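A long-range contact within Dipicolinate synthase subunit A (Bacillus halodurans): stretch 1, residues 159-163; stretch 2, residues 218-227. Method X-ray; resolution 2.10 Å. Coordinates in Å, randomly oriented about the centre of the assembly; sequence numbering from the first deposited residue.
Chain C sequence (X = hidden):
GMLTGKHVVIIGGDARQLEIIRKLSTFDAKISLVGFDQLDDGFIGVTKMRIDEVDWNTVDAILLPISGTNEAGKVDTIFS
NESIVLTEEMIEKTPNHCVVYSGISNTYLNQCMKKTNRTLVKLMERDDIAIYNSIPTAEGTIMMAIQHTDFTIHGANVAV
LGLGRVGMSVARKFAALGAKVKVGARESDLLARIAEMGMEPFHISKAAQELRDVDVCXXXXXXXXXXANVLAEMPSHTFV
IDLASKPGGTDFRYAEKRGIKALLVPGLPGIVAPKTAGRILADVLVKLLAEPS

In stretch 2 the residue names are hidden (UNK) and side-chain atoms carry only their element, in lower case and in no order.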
ATOM      1  N   ALA C 159      -2.609  15.885   3.094  1.00 36.07           N
ATOM      2  CA  ALA C 159      -3.535  16.835   2.453  1.00 35.96           C
ATOM      3  C   ALA C 159      -4.150  16.186   1.246  1.00 36.20           C
ATOM      4  O   ALA C 159      -3.464  15.457   0.497  1.00 34.96           O
ATOM      5  CB  ALA C 159      -2.837  18.095   2.010  1.00 34.26           C
ATOM      6  N   VAL C 160      -5.455  16.388   1.118  1.00 36.05           N
ATOM      7  CA  VAL C 160      -6.185  15.998  -0.096  1.00 35.82           C
ATOM      8  C   VAL C 160      -6.722  17.293  -0.690  1.00 36.78           C
ATOM      9  O   VAL C 160      -7.269  18.148   0.022  1.00 38.89           O
ATOM     10  CB  VAL C 160      -7.342  15.024   0.131  1.00 35.82           C
ATOM     11  CG1 VAL C 160      -8.071  14.769  -1.201  1.00 36.44           C
ATOM     12  CG2 VAL C 160      -6.892  13.687   0.737  1.00 27.87           C
ATOM     13  N   LEU C 161      -6.535  17.458  -1.989  1.00 37.39           N
ATOM     14  CA  LEU C 161      -6.978  18.674  -2.684  1.00 37.44           C
ATOM     15  C   LEU C 161      -8.207  18.289  -3.479  1.00 38.14           C
ATOM     16  O   LEU C 161      -8.145  17.434  -4.370  1.00 38.41           O
ATOM     17  CB  LEU C 161      -5.896  19.223  -3.597  1.00 38.00           C
ATOM     18  CG  LEU C 161      -4.568  19.521  -2.901  1.00 38.46           C
ATOM     19  CD1 LEU C 161      -3.556  20.076  -3.910  1.00 32.78           C
ATOM     20  CD2 LEU C 161      -4.699  20.459  -1.708  1.00 35.22           C
ATOM     21  N   GLY C 162      -9.327  18.855  -3.052  1.00 36.91           N
ATOM     22  CA  GLY C 162     -10.634  18.627  -3.663  1.00 37.24           C
ATOM     23  C   GLY C 162     -11.518  17.725  -2.846  1.00 38.17           C
ATOM     24  O   GLY C 162     -11.051  16.739  -2.271  1.00 37.56           O
ATOM     25  N   LEU C 163     -12.791  18.096  -2.739  1.00 36.87           N
ATOM     26  CA  LEU C 163     -13.718  17.257  -2.032  1.00 38.70           C
ATOM     27  C   LEU C 163     -14.870  16.857  -2.971  1.00 40.67           C
ATOM     28  O   LEU C 163     -16.061  16.890  -2.628  1.00 42.14           O
ATOM     29  CB  LEU C 163     -14.209  17.854  -0.729  1.00 37.10           C
ATOM     30  CG  LEU C 163     -14.843  16.742   0.118  1.00 37.72           C
ATOM     31  CD1 LEU C 163     -13.831  16.099   1.118  1.00 32.82           C
ATOM     32  CD2 LEU C 163     -16.004  17.276   0.864  1.00 35.16           C
ATOM     33  N   UNK C 218      -2.334  14.410  -1.938  1.00 35.57           N
ATOM     34  CA  UNK C 218      -3.090  13.760  -3.003  1.00 35.50           C
ATOM     35  C   UNK C 218      -3.942  14.762  -3.715  1.00 35.67           C
ATOM     36  O   UNK C 218      -4.817  15.372  -3.113  1.00 37.07           O
ATOM     37  c   UNK C 218      -3.143  11.656  -1.632  1.00 36.12           C
ATOM     38  c   UNK C 218      -4.017  12.649  -2.427  1.00 36.87           C
ATOM     39  c   UNK C 218      -3.673  11.343  -0.261  1.00 45.48           C
ATOM     40  c   UNK C 218      -4.803  12.023  -3.571  1.00 34.92           C
ATOM     41  N   UNK C 219      -3.665  14.987  -4.994  1.00 35.84           N
ATOM     42  CA  UNK C 219      -4.502  15.892  -5.768  1.00 36.41           C
ATOM     43  C   UNK C 219      -5.603  15.186  -6.533  1.00 37.94           C
ATOM     44  O   UNK C 219      -5.364  14.177  -7.192  1.00 37.57           O
ATOM     45  n   UNK C 219      -4.588  17.451  -8.907  1.00 38.87           N
ATOM     46  c   UNK C 219      -4.622  17.603  -7.599  1.00 38.43           C
ATOM     47  o   UNK C 219      -5.389  18.383  -7.046  1.00 37.97           O
ATOM     48  c   UNK C 219      -3.710  16.704  -6.775  1.00 37.35           C
ATOM     49  N   UNK C 220      -6.818  15.723  -6.414  1.00 38.64           N
ATOM     50  CA  UNK C 220      -7.960  15.277  -7.227  1.00 38.08           C
ATOM     51  C   UNK C 220      -8.478  16.427  -8.109  1.00 39.10           C
ATOM     52  O   UNK C 220      -9.310  16.209  -8.965  1.00 41.14           O
ATOM     53  o   UNK C 220      -9.781  15.824  -5.684  1.00 40.64           O
ATOM     54  c   UNK C 220      -9.148  14.748  -6.400  1.00 39.75           C
ATOM     55  c   UNK C 220      -8.706  13.668  -5.436  1.00 34.30           C
ATOM     56  N   UNK C 221      -7.989  17.650  -7.913  1.00 39.38           N
ATOM     57  CA  UNK C 221      -8.495  18.806  -8.674  1.00 39.00           C
ATOM     58  C   UNK C 221      -7.919  18.847 -10.100  1.00 41.00           C
ATOM     59  O   UNK C 221      -6.698  18.823 -10.283  1.00 41.70           O
ATOM     60  c   UNK C 221      -8.398  21.485  -5.855  1.00 36.65           C
ATOM     61  c   UNK C 221      -8.786  20.227  -6.566  1.00 36.82           C
ATOM     62  c   UNK C 221      -8.714  21.363  -8.767  1.00 38.20           C
ATOM     63  c   UNK C 221      -8.188  20.167  -7.958  1.00 38.24           C
ATOM     64  N   UNK C 222      -8.787  18.938 -11.123  1.00 42.93           N
ATOM     65  CA  UNK C 222      -8.286  18.941 -12.509  1.00 43.37           C
ATOM     66  C   UNK C 222      -7.950  20.305 -12.986  1.00 44.18           C
ATOM     67  O   UNK C 222      -8.614  20.879 -13.836  1.00 44.67           O
ATOM     68  c   UNK C 222     -10.649  18.693 -12.535  1.00 44.29           C
ATOM     69  c   UNK C 222     -10.252  18.841 -11.078  1.00 42.90           C
ATOM     70  c   UNK C 222      -9.438  18.339 -13.313  1.00 43.31           C
ATOM     71  N   UNK C 223      -6.919  20.820 -12.360  1.00 43.78           N
ATOM     72  CA  UNK C 223      -6.387  22.142 -12.649  1.00 43.15           C
ATOM     73  C   UNK C 223      -5.090  22.313 -11.890  1.00 42.69           C
ATOM     74  O   UNK C 223      -4.817  21.614 -10.903  1.00 42.57           O
ATOM     75  c   UNK C 223      -7.393  23.247 -12.279  1.00 42.40           C
ATOM     76  N   UNK C 224      -4.295  23.248 -12.373  1.00 41.70           N
ATOM     77  CA  UNK C 224      -2.979  23.500 -11.797  1.00 41.35           C
ATOM     78  C   UNK C 224      -3.076  24.120 -10.413  1.00 42.16           C
ATOM     79  O   UNK C 224      -3.220  25.348 -10.275  1.00 41.89           O
ATOM     80  c   UNK C 224      -0.677  24.581 -12.339  1.00 43.23           C
ATOM     81  c   UNK C 224       0.021  23.276 -11.999  1.00 39.00           C
ATOM     82  c   UNK C 224      -2.145  24.354 -12.739  1.00 41.39           C
ATOM     83  c   UNK C 224       0.047  25.308 -13.454  1.00 34.62           C
ATOM     84  N   UNK C 225      -2.982  23.254  -9.396  1.00 40.58           N
ATOM     85  CA  UNK C 225      -3.058  23.705  -7.995  1.00 40.73           C
ATOM     86  C   UNK C 225      -1.757  23.501  -7.242  1.00 40.53           C
ATOM     87  O   UNK C 225      -1.402  24.293  -6.370  1.00 41.77           O
ATOM     88  c   UNK C 225      -5.554  23.711  -7.787  1.00 41.72           C
ATOM     89  c   UNK C 225      -4.295  23.125  -7.210  1.00 40.18           C
ATOM     90  c   UNK C 225      -4.361  21.571  -7.230  1.00 42.36           C
ATOM     91  N   UNK C 226      -1.039  22.451  -7.593  1.00 39.05           N
ATOM     92  CA  UNK C 226       0.230  22.168  -6.952  1.00 37.97           C
ATOM     93  C   UNK C 226       1.270  22.812  -7.853  1.00 38.40           C
ATOM     94  O   UNK C 226       1.986  22.167  -8.621  1.00 38.78           O
ATOM     95  c   UNK C 226      -0.772  20.055  -6.047  1.00 35.97           C
ATOM     96  c   UNK C 226       1.710  20.408  -5.835  1.00 36.07           C
ATOM     97  c   UNK C 226       0.452  20.657  -6.716  1.00 38.51           C
ATOM     98  N   UNK C 227       1.309  24.131  -7.734  1.00 38.03           N
ATOM     99  CA  UNK C 227       2.200  24.954  -8.526  1.00 38.67           C
ATOM    100  C   UNK C 227       3.606  24.970  -7.943  1.00 37.71           C
ATOM    101  O   UNK C 227       3.871  24.430  -6.873  1.00 35.90           O
ATOM    102  c   UNK C 227       1.699  26.405  -8.618  1.00 38.82           C
ATOM    103  c   UNK C 227       0.275  26.457  -9.145  1.00 41.41           C
ATOM    104  o   UNK C 227       1.716  27.002  -7.320  1.00 45.30           O
TER

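Position 218 lies on a strand that runs parallel to Ala159-Leu161. Its side chain has four carbons, forked at the first, with one arm two carbons long, and the end of that arm lies 4.1 Å from Val160 CG2. This is isoleucine, Ile218. Beta-branched residues favour extended backbone, and Ile218 CD1 packs on the valine that shares its face of the sheet. Its backbone carries the register: Ile218 N donates to Ala159 O at 2.9 Å, and Leu161 N donates to Ile218 O, also at 2.9 Å.

Position 219, paired with Leu161, has two side-chain carbons, the second bearing one oxygen and one nitrogen. The oxygen approaches Leu161 CB to 3.6 Å. A planar amide bonded directly to CB identifies Asn219. Asn219 OD1 accepts from the N of 221 at 2.8 Å, and Asn219 ND2 donates to the O of 221 at 2.9 Å. Asparagine is thus long enough to hold the chain at both backbone groups of one residue as the strand ends.

At position 220, CB carries one oxygen and one carbon. The oxygen is 2.6 Å from Leu161 O, and the carbon lies 4.4 Å from Val160 CG1. This is threonine, Thr220, with chi1 in the p well. Its OG1 donates to Leu161 O, which also accepts from Thr220 N at 3.0 Å, so one carbonyl is served by both groups of a single residue.

Position 221 again shows four carbons forked at the first, one arm two carbons long; the end of that arm is 4.1 Å from Leu161 CB. It is Ile221, whose CG1 also comes within 3.8 Å of Gly162 CA. The fit requires a bare glycine: an ideal CB on Gly162 would sit 2.4 Å from Thr220 OG1, a clash, and 3.1 Å from Ile221 CG1.

At position 222 three carbons close a ring onto the backbone N, which defines Pro222. Position 223 has a single carbon, Ala223, and position 224 has four carbons forked at the second, Leu224. None of these three touches stretch 1; they form an exposed excursion of the loop.

Position 225 has three carbons, CB bearing two, one of them 3.7 Å from Leu161 CD1. This is Val225. Position 226 has the same branched trio, with one carbon 3.5 Å from that same Leu161 CD1, and is Val226. These short side chains offer methyl groups to the leucine tip without needing a long reach.

Position 227 has a CB carrying one oxygen and one carbon and makes no contact with stretch 1. It is Thr227, at the N-cap position before a helix, a place where threonine is common.

The contact works in two parts. Parallel strand pairing and Leu161 O, which accepts two hydrogen bonds from Thr220, fix the backbones, while Leu161, the residue of stretch 1 most covered by stretch 2, extends to Val225 and Val226 as the loop returns.

Stretch 2 (218-227) INTIPALVVT
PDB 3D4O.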